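Local coordinates for protein phosphatidylinositol-specific phospholipase C1 (PDB 3H4X) that belongs to the calcium-dependent phosphoinositide phospholipase C family and folds as a single-chain alpha/beta barrel, at residues I295-L306 against A322-T333. Numbering follows the deposited sequence.
With EOH (ethanol), chain R.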
loop_
_atom_site.group_PDB
_atom_site.type_symbol
_atom_site.label_atom_id
_atom_site.label_comp_id
_atom_site.label_asym_id
_atom_site.label_seq_id
_atom_site.Cartn_x
_atom_site.Cartn_y
_atom_site.Cartn_z
ATOM N N ILE A 295 -20.605 1.089 -10.816
ATOM C CA ILE A 295 -20.402 2.428 -11.349
ATOM C C ILE A 295 -19.078 2.432 -12.103
ATOM O O ILE A 295 -18.337 1.454 -12.056
ATOM C CB ILE A 295 -20.399 3.490 -10.238
ATOM C CG1 ILE A 295 -19.269 3.225 -9.239
ATOM C CG2 ILE A 295 -21.753 3.527 -9.534
ATOM C CD1 ILE A 295 -19.180 4.258 -8.140
ATOM N N ASP A 296 -18.783 3.514 -12.816
ATOM C CA ASP A 296 -17.576 3.540 -13.632
ATOM C C ASP A 296 -16.319 3.546 -12.764
ATOM O O ASP A 296 -16.285 4.185 -11.714
ATOM C CB ASP A 296 -17.570 4.736 -14.581
ATOM C CG ASP A 296 -16.611 4.546 -15.729
ATOM O OD1 ASP A 296 -16.959 3.810 -16.678
ATOM O OD2 ASP A 296 -15.506 5.127 -15.684
ATOM N N GLY A 297 -15.292 2.833 -13.217
ATOM C CA GLY A 297 -14.042 2.730 -12.474
ATOM C C GLY A 297 -13.149 3.950 -12.621
ATOM O O GLY A 297 -12.199 4.127 -11.856
ATOM N N THR A 298 -13.453 4.798 -13.600
ATOM C CA THR A 298 -12.627 5.966 -13.884
ATOM C C THR A 298 -13.431 7.256 -13.815
ATOM O O THR A 298 -13.047 8.197 -13.118
ATOM C CB THR A 298 -11.967 5.849 -15.272
ATOM O OG1 THR A 298 -11.241 4.617 -15.352
ATOM C CG2 THR A 298 -11.022 7.019 -15.523
ATOM N N HIS A 299 -14.553 7.286 -14.532
ATOM C CA HIS A 299 -15.361 8.496 -14.668
ATOM C C HIS A 299 -16.788 8.351 -14.138
ATOM O O HIS A 299 -17.740 8.648 -14.859
ATOM C CB HIS A 299 -15.455 8.915 -16.141
ATOM C CG HIS A 299 -14.148 9.306 -16.756
ATOM N ND1 HIS A 299 -13.626 10.577 -16.651
ATOM C CD2 HIS A 299 -13.270 8.600 -17.507
ATOM C CE1 HIS A 299 -12.476 10.634 -17.298
ATOM N NE2 HIS A 299 -12.237 9.448 -17.827
ATOM N N PRO A 300 -16.956 7.905 -12.885
ATOM C CA PRO A 300 -18.313 7.913 -12.357
ATOM C C PRO A 300 -18.677 9.349 -12.016
ATOM O O PRO A 300 -17.822 10.226 -12.096
ATOM C CB PRO A 300 -18.183 7.099 -11.074
ATOM C CG PRO A 300 -16.802 7.410 -10.603
ATOM C CD PRO A 300 -15.966 7.524 -11.860
ATOM N N THR A 301 -19.925 9.602 -11.642
ATOM C CA THR A 301 -20.268 10.923 -11.137
ATOM C C THR A 301 -19.706 11.064 -9.727
ATOM O O THR A 301 -19.487 10.066 -9.036
ATOM C CB THR A 301 -21.790 11.171 -11.112
ATOM O OG1 THR A 301 -22.389 10.377 -10.082
ATOM C CG2 THR A 301 -22.420 10.830 -12.461
ATOM N N GLU A 302 -19.457 12.298 -9.307
ATOM C CA GLU A 302 -18.969 12.563 -7.963
ATOM C C GLU A 302 -19.909 11.965 -6.918
ATOM O O GLU A 302 -19.465 11.372 -5.931
ATOM C CB GLU A 302 -18.816 14.068 -7.739
ATOM C CG GLU A 302 -18.349 14.446 -6.348
ATOM C CD GLU A 302 -18.198 15.945 -6.171
ATOM O OE1 GLU A 302 -18.934 16.704 -6.839
ATOM O OE2 GLU A 302 -17.345 16.364 -5.361
ATOM N N ALA A 303 -21.210 12.128 -7.140
ATOM C CA ALA A 303 -22.210 11.628 -6.204
ATOM C C ALA A 303 -22.154 10.106 -6.086
ATOM O O ALA A 303 -22.243 9.558 -4.989
ATOM C CB ALA A 303 -23.603 12.084 -6.619
ATOM N N GLU A 304 -22.020 9.435 -7.223
ATOM C CA GLU A 304 -21.900 7.980 -7.245
ATOM C C GLU A 304 -20.683 7.517 -6.441
ATOM O O GLU A 304 -20.767 6.579 -5.646
ATOM C CB GLU A 304 -21.795 7.474 -8.685
ATOM C CG GLU A 304 -23.104 7.494 -9.460
ATOM C CD GLU A 304 -22.914 7.138 -10.920
ATOM O OE1 GLU A 304 -21.763 7.191 -11.404
ATOM O OE2 GLU A 304 -23.917 6.807 -11.588
ATOM N N ALA A 305 -19.554 8.184 -6.650
ATOM C CA ALA A 305 -18.305 7.783 -6.014
ATOM C C ALA A 305 -18.351 8.018 -4.509
ATOM O O ALA A 305 -17.931 7.167 -3.719
ATOM C CB ALA A 305 -17.131 8.523 -6.643
ATOM N N LEU A 306 -18.876 9.171 -4.111
ATOM C CA LEU A 306 -18.987 9.491 -2.697
ATOM C C LEU A 306 -19.891 8.497 -1.976
ATOM O O LEU A 306 -19.583 8.053 -0.870
ATOM C CB LEU A 306 -19.504 10.919 -2.503
ATOM C CG LEU A 306 -18.496 12.033 -2.795
ATOM C CD1 LEU A 306 -19.165 13.395 -2.722
ATOM C CD2 LEU A 306 -17.321 11.955 -1.831
ATOM N N ALA A 322 -9.975 2.614 -6.643
ATOM C CA ALA A 322 -10.456 2.497 -8.010
ATOM C C ALA A 322 -9.530 3.356 -8.873
ATOM O O ALA A 322 -8.374 3.582 -8.505
ATOM C CB ALA A 322 -11.909 2.953 -8.123
ATOM N N ASP A 323 -10.027 3.839 -10.010
ATOM C CA ASP A 323 -9.213 4.643 -10.923
ATOM C C ASP A 323 -9.735 6.071 -11.053
ATOM O O ASP A 323 -9.659 6.662 -12.132
ATOM C CB ASP A 323 -9.185 4.010 -12.318
ATOM C CG ASP A 323 -8.474 2.673 -12.349
ATOM O OD1 ASP A 323 -7.842 2.297 -11.343
ATOM O OD2 ASP A 323 -8.546 1.992 -13.392
ATOM N N TRP A 324 -10.242 6.630 -9.962
ATOM C CA TRP A 324 -10.970 7.901 -10.023
ATOM C C TRP A 324 -10.084 9.148 -10.055
ATOM O O TRP A 324 -10.357 10.129 -9.362
ATOM C CB TRP A 324 -11.967 8.001 -8.866
ATOM C CG TRP A 324 -13.001 6.911 -8.861
ATOM C CD1 TRP A 324 -13.520 6.267 -9.947
ATOM C CD2 TRP A 324 -13.655 6.357 -7.714
ATOM N NE1 TRP A 324 -14.452 5.339 -9.545
ATOM C CE2 TRP A 324 -14.554 5.376 -8.179
ATOM C CE3 TRP A 324 -13.565 6.591 -6.340
ATOM C CZ2 TRP A 324 -15.356 4.627 -7.317
ATOM C CZ3 TRP A 324 -14.366 5.849 -5.486
ATOM C CH2 TRP A 324 -15.248 4.879 -5.978
ATOM N N TYR A 325 -9.037 9.123 -10.871
ATOM C CA TYR A 325 -8.160 10.285 -10.975
ATOM C C TYR A 325 -8.871 11.572 -11.444
ATOM O O TYR A 325 -8.432 12.669 -11.103
ATOM C CB TYR A 325 -6.917 9.975 -11.823
ATOM C CG TYR A 325 -7.205 9.674 -13.276
ATOM C CD1 TYR A 325 -7.262 10.693 -14.217
ATOM C CD2 TYR A 325 -7.409 8.371 -13.710
ATOM C CE1 TYR A 325 -7.522 10.424 -15.548
ATOM C CE2 TYR A 325 -7.672 8.094 -15.040
ATOM C CZ TYR A 325 -7.725 9.125 -15.952
ATOM O OH TYR A 325 -7.986 8.858 -17.278
ATOM N N PRO A 326 -9.972 11.450 -12.213
ATOM C CA PRO A 326 -10.684 12.669 -12.611
ATOM C C PRO A 326 -11.436 13.337 -11.462
ATOM O O PRO A 326 -11.985 14.426 -11.638
ATOM C CB PRO A 326 -11.688 12.165 -13.657
ATOM C CG PRO A 326 -11.127 10.886 -14.153
ATOM C CD PRO A 326 -10.466 10.271 -12.945
ATOM N N LEU A 327 -11.455 12.701 -10.294
ATOM C CA LEU A 327 -12.242 13.203 -9.171
ATOM C C LEU A 327 -11.409 13.445 -7.911
ATOM O O LEU A 327 -11.604 12.775 -6.900
ATOM C CB LEU A 327 -13.380 12.231 -8.850
ATOM C CG LEU A 327 -14.360 11.892 -9.976
ATOM C CD1 LEU A 327 -15.257 10.734 -9.561
ATOM C CD2 LEU A 327 -15.188 13.109 -10.362
ATOM N N PRO A 328 -10.482 14.413 -7.961
ATOM C CA PRO A 328 -9.628 14.665 -6.798
ATOM C C PRO A 328 -10.414 15.002 -5.531
ATOM O O PRO A 328 -9.960 14.708 -4.425
ATOM C CB PRO A 328 -8.760 15.853 -7.237
ATOM C CG PRO A 328 -9.456 16.435 -8.430
ATOM C CD PRO A 328 -10.163 15.300 -9.091
ATOM N N SER A 329 -11.586 15.610 -5.683
ATOM C CA SER A 329 -12.419 15.925 -4.530
ATOM C C SER A 329 -12.811 14.643 -3.800
ATOM O O SER A 329 -12.824 14.594 -2.569
ATOM C CB SER A 329 -13.670 16.699 -4.959
ATOM O OG SER A 329 -14.593 15.852 -5.619
ATOM N N VAL A 330 -13.128 13.606 -4.568
ATOM C CA VAL A 330 -13.451 12.305 -3.999
ATOM C C VAL A 330 -12.199 11.651 -3.415
ATOM O O VAL A 330 -12.237 11.079 -2.326
ATOM C CB VAL A 330 -14.092 11.372 -5.047
ATOM C CG1 VAL A 330 -14.279 9.972 -4.479
ATOM C CG2 VAL A 330 -15.422 11.945 -5.522
ATOM N N LEU A 331 -11.082 11.758 -4.128
ATOM C CA LEU A 331 -9.834 11.148 -3.666
ATOM C C LEU A 331 -9.398 11.652 -2.294
ATOM O O LEU A 331 -8.748 10.922 -1.545
ATOM C CB LEU A 331 -8.712 11.365 -4.679
ATOM C CG LEU A 331 -8.959 10.735 -6.046
ATOM C CD1 LEU A 331 -7.772 10.990 -6.959
ATOM C CD2 LEU A 331 -9.236 9.248 -5.918
ATOM N N LYS A 332 -9.752 12.893 -1.964
ATOM C CA LYS A 332 -9.343 13.494 -0.696
ATOM C C LYS A 332 -10.261 13.120 0.464
ATOM O O LYS A 332 -10.001 13.488 1.608
ATOM C CB LYS A 332 -9.294 15.019 -0.811
ATOM C CG LYS A 332 -8.293 15.551 -1.804
ATOM C CD LYS A 332 -8.382 17.065 -1.904
ATOM C CE LYS A 332 -7.380 17.599 -2.907
ATOM N NZ LYS A 332 -7.580 16.971 -4.234
ATOM N N THR A 333 -11.340 12.406 0.164
ATOM C CA THR A 333 -12.353 12.086 1.164
ATOM C C THR A 333 -11.801 11.220 2.297
ATOM O O THR A 333 -11.161 10.195 2.052
ATOM C CB THR A 333 -13.556 11.362 0.525
ATOM O OG1 THR A 333 -14.141 12.197 -0.480
ATOM C CG2 THR A 333 -14.607 11.033 1.577
HETATM C C1 EOH R . -7.380 14.496 -14.507
HETATM C C2 EOH R . -8.799 14.314 -15.032
HETATM O O EOH R . -7.293 14.246 -13.122
#
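The indole of Trp-324 is pinned on both faces and along its edge: Ala-305 CB sits on one face, 4.0 Å from the centroid of the six-membered ring and 8° off the ring normal, a CH-pi contact, while Ala-322 CB, from Trp-324's own segment, lies over the centre of the opposite face. Pro-300 adds its CG to the Ala-305 face, 3.3 Å from Trp-324 NE1. At the edge, Trp-324 NE1 donates to Asp-296 O (3.1 Å, 158° at the hydrogen), which receives it on a lone pair in the carbonyl plane. With CG beside the backbone N (chi1 -60°), the indole reaches under the first turn of helix 302-314, whose Val-309 also touches it. Next to it Asp-323 N binds Gly-297 O at 2.9 Å, less straight. Asp-296 OD2 braces its loop, accepting from Thr-298 N and His-299 N, an Asx turn and an Asx motif on one oxygen. Ala-305 CB also meets Val-330 CG1 (3.9 Å) of helix 328-331 and CD1 of its N-cap residue, Leu-327. At the exposed margin the extended Glu-302 side chain accepts from Ser-329 OG at OE2, 2.8 Å away and from above the carboxylate plane. Thr-298 O, buried against Pro-326 CD at 3.3 Å, has no hydrogen-bonding partner in the model. The contact thus joins the loop entering helix 302-314 to that following barrel strand 319-322: one N-H...O bond and two covered faces fix the indole's rotation, the Asp-323 N bond pairs the loops, and the helices meet mainly through apolar contact.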